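Long-range contact in MutS2 protein (Thermus thermophilus, PDB 2ZQE), which probably cuts DNA through its Smr endonuclease domain, the part present here, and is thought thereby to help suppress homologous recombination: residues L33-L38 with V76-L81. Residues are numbered along the deposited sequence; the frame is centred on the assembly and turned at random.
Sequences LSTLRL and VTVVAL
Arg-37 and Val-76 meet on one face of an antiparallel strand pair: the methyl CG1 of Val-76 sits over the centre of the guanidinium, 3.7 Å above its plane. The bend at chi3 (57°) turns NE off the extended chain, and CZ lies 3.8 Å from Val-76 CG1, while NE forms a salt bridge with Glu-6 and NH2 bonds to the carbonyl of Glu-71. An alanine in place of Arg-37 would probably leave Glu-6 without its charged mate and Val-76 CG1 without the flat group it packs on. On the same face the methyl CG2 of Thr-35, anti to the backbone N, reaches Val-78 CG1 at 3.8 Å; Thr-35 OG1 hydrogen-bonds to Ser-34 OG.

The opposite face is largely apolar, with Thr-77 OG1 bonded to His-40 NE2. The side chains of Leu-38 and Val-79 cross obliquely, CD1 of the first 3.7 Å from CG2 of the second, both packed near Leu-55 of helix 46-57. In Leu-81, chi1 (-58°) sets CG beside the backbone N, and with chi2 at 159° CD1 lies 3.3 Å from Leu-33 O and also against Leu-36 CB, beneath helix 14-30.

Five backbone hydrogen bonds join the strands. In the bond from Leu-81 N to Ser-34 O, the donor lies well above the carbonyl plane, and this O also accepts from a water that bridges to Leu-81 O. These central strands thus pair a largely hydrophobic, helix-covered face with one where arginine's charge is probably balanced by Glu-6 while its flat group rests on valine.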
loop_
_atom_site.group_PDB
_atom_site.type_symbol
_atom_site.label_atom_id
_atom_site.label_comp_id
_atom_site.label_asym_id
_atom_site.label_seq_id
_atom_site.Cartn_x
_atom_site.Cartn_y
_atom_site.Cartn_z
ATOM N N LEU A 33 14.296 0.854 -0.311
ATOM C CA LEU A 33 13.422 1.996 -0.561
ATOM C C LEU A 33 12.846 2.534 0.731
ATOM O O LEU A 33 12.618 1.775 1.680
ATOM C CB LEU A 33 12.270 1.599 -1.493
ATOM C CG LEU A 33 12.663 1.053 -2.873
ATOM C CD1 LEU A 33 11.419 0.859 -3.733
ATOM C CD2 LEU A 33 13.642 1.962 -3.560
ATOM N N SER A 34 12.601 3.844 0.743
ATOM C CA SER A 34 12.036 4.502 1.908
ATOM C C SER A 34 10.518 4.598 1.829
ATOM O O SER A 34 9.863 4.767 2.857
ATOM C CB SER A 34 12.621 5.906 2.060
ATOM O OG SER A 34 12.239 6.706 0.956
ATOM N N THR A 35 9.977 4.532 0.612
ATOM C CA THR A 35 8.554 4.789 0.381
ATOM C C THR A 35 8.014 3.838 -0.679
ATOM O O THR A 35 8.746 3.468 -1.607
ATOM C CB THR A 35 8.318 6.245 -0.076
ATOM O OG1 THR A 35 9.026 7.138 0.800
ATOM C CG2 THR A 35 6.832 6.605 -0.033
ATOM N N LEU A 36 6.731 3.496 -0.549
ATOM C CA LEU A 36 6.031 2.646 -1.502
ATOM C C LEU A 36 4.597 3.132 -1.644
ATOM O O LEU A 36 3.906 3.345 -0.647
ATOM C CB LEU A 36 6.036 1.197 -1.003
ATOM C CG LEU A 36 5.201 0.173 -1.765
ATOM C CD1 LEU A 36 5.683 -0.020 -3.194
ATOM C CD2 LEU A 36 5.213 -1.132 -0.993
ATOM N N ARG A 37 4.153 3.300 -2.883
ATOM C CA ARG A 37 2.760 3.691 -3.141
ATOM C C ARG A 37 1.920 2.480 -3.510
ATOM O O ARG A 37 2.296 1.697 -4.368
ATOM C CB ARG A 37 2.679 4.730 -4.257
ATOM C CG ARG A 37 3.145 6.117 -3.835
ATOM C CD ARG A 37 3.386 7.008 -5.061
ATOM N NE ARG A 37 2.202 7.144 -5.923
ATOM C CZ ARG A 37 1.204 8.015 -5.748
ATOM N NH1 ARG A 37 1.195 8.855 -4.721
ATOM N NH2 ARG A 37 0.193 8.021 -6.604
ATOM N N LEU A 38 0.784 2.328 -2.832
ATOM C CA LEU A 38 -0.153 1.255 -3.120
ATOM C C LEU A 38 -1.388 1.834 -3.795
ATOM O O LEU A 38 -2.226 2.465 -3.163
ATOM C CB LEU A 38 -0.525 0.520 -1.818
ATOM C CG LEU A 38 0.678 0.014 -1.023
ATOM C CD1 LEU A 38 0.194 -0.552 0.322
ATOM C CD2 LEU A 38 1.468 -1.035 -1.792
ATOM N N VAL A 76 -4.924 5.849 -3.152
ATOM C CA VAL A 76 -3.531 5.426 -2.999
ATOM C C VAL A 76 -3.148 5.511 -1.534
ATOM O O VAL A 76 -3.405 6.521 -0.882
ATOM C CB VAL A 76 -2.564 6.288 -3.845
ATOM C CG1 VAL A 76 -1.097 5.923 -3.549
ATOM C CG2 VAL A 76 -2.868 6.117 -5.352
ATOM N N THR A 77 -2.544 4.440 -1.026
ATOM C CA THR A 77 -1.950 4.474 0.309
ATOM C C THR A 77 -0.446 4.612 0.155
ATOM O O THR A 77 0.213 3.803 -0.509
ATOM C CB THR A 77 -2.269 3.204 1.135
ATOM O OG1 THR A 77 -3.674 3.117 1.352
ATOM C CG2 THR A 77 -1.569 3.286 2.496
ATOM N N VAL A 78 0.093 5.657 0.776
ATOM C CA VAL A 78 1.519 5.935 0.719
ATOM C C VAL A 78 2.169 5.401 1.986
ATOM O O VAL A 78 1.826 5.821 3.083
ATOM C CB VAL A 78 1.759 7.457 0.597
ATOM C CG1 VAL A 78 3.248 7.758 0.440
ATOM C CG2 VAL A 78 0.979 8.005 -0.593
ATOM N N VAL A 79 3.106 4.474 1.801
ATOM C CA VAL A 79 3.743 3.760 2.912
ATOM C C VAL A 79 5.178 4.239 3.113
ATOM O O VAL A 79 5.981 4.238 2.174
ATOM C CB VAL A 79 3.740 2.216 2.658
ATOM C CG1 VAL A 79 4.316 1.463 3.850
ATOM C CG2 VAL A 79 2.306 1.690 2.343
ATOM N N ALA A 80 5.482 4.656 4.340
ATOM C CA ALA A 80 6.854 4.914 4.758
ATOM C C ALA A 80 7.407 3.633 5.354
ATOM O O ALA A 80 6.880 3.116 6.345
ATOM C CB ALA A 80 6.900 6.024 5.780
ATOM N N LEU A 81 8.494 3.143 4.778
ATOM C CA LEU A 81 9.065 1.869 5.184
ATOM C C LEU A 81 10.087 2.030 6.297
ATOM O O LEU A 81 10.789 3.045 6.371
ATOM C CB LEU A 81 9.722 1.205 3.968
ATOM C CG LEU A 81 8.761 0.957 2.794
ATOM C CD1 LEU A 81 9.501 0.783 1.488
ATOM C CD2 LEU A 81 7.880 -0.246 3.102
HETATM O O HOH W 1 10.547 6.108 5.447
#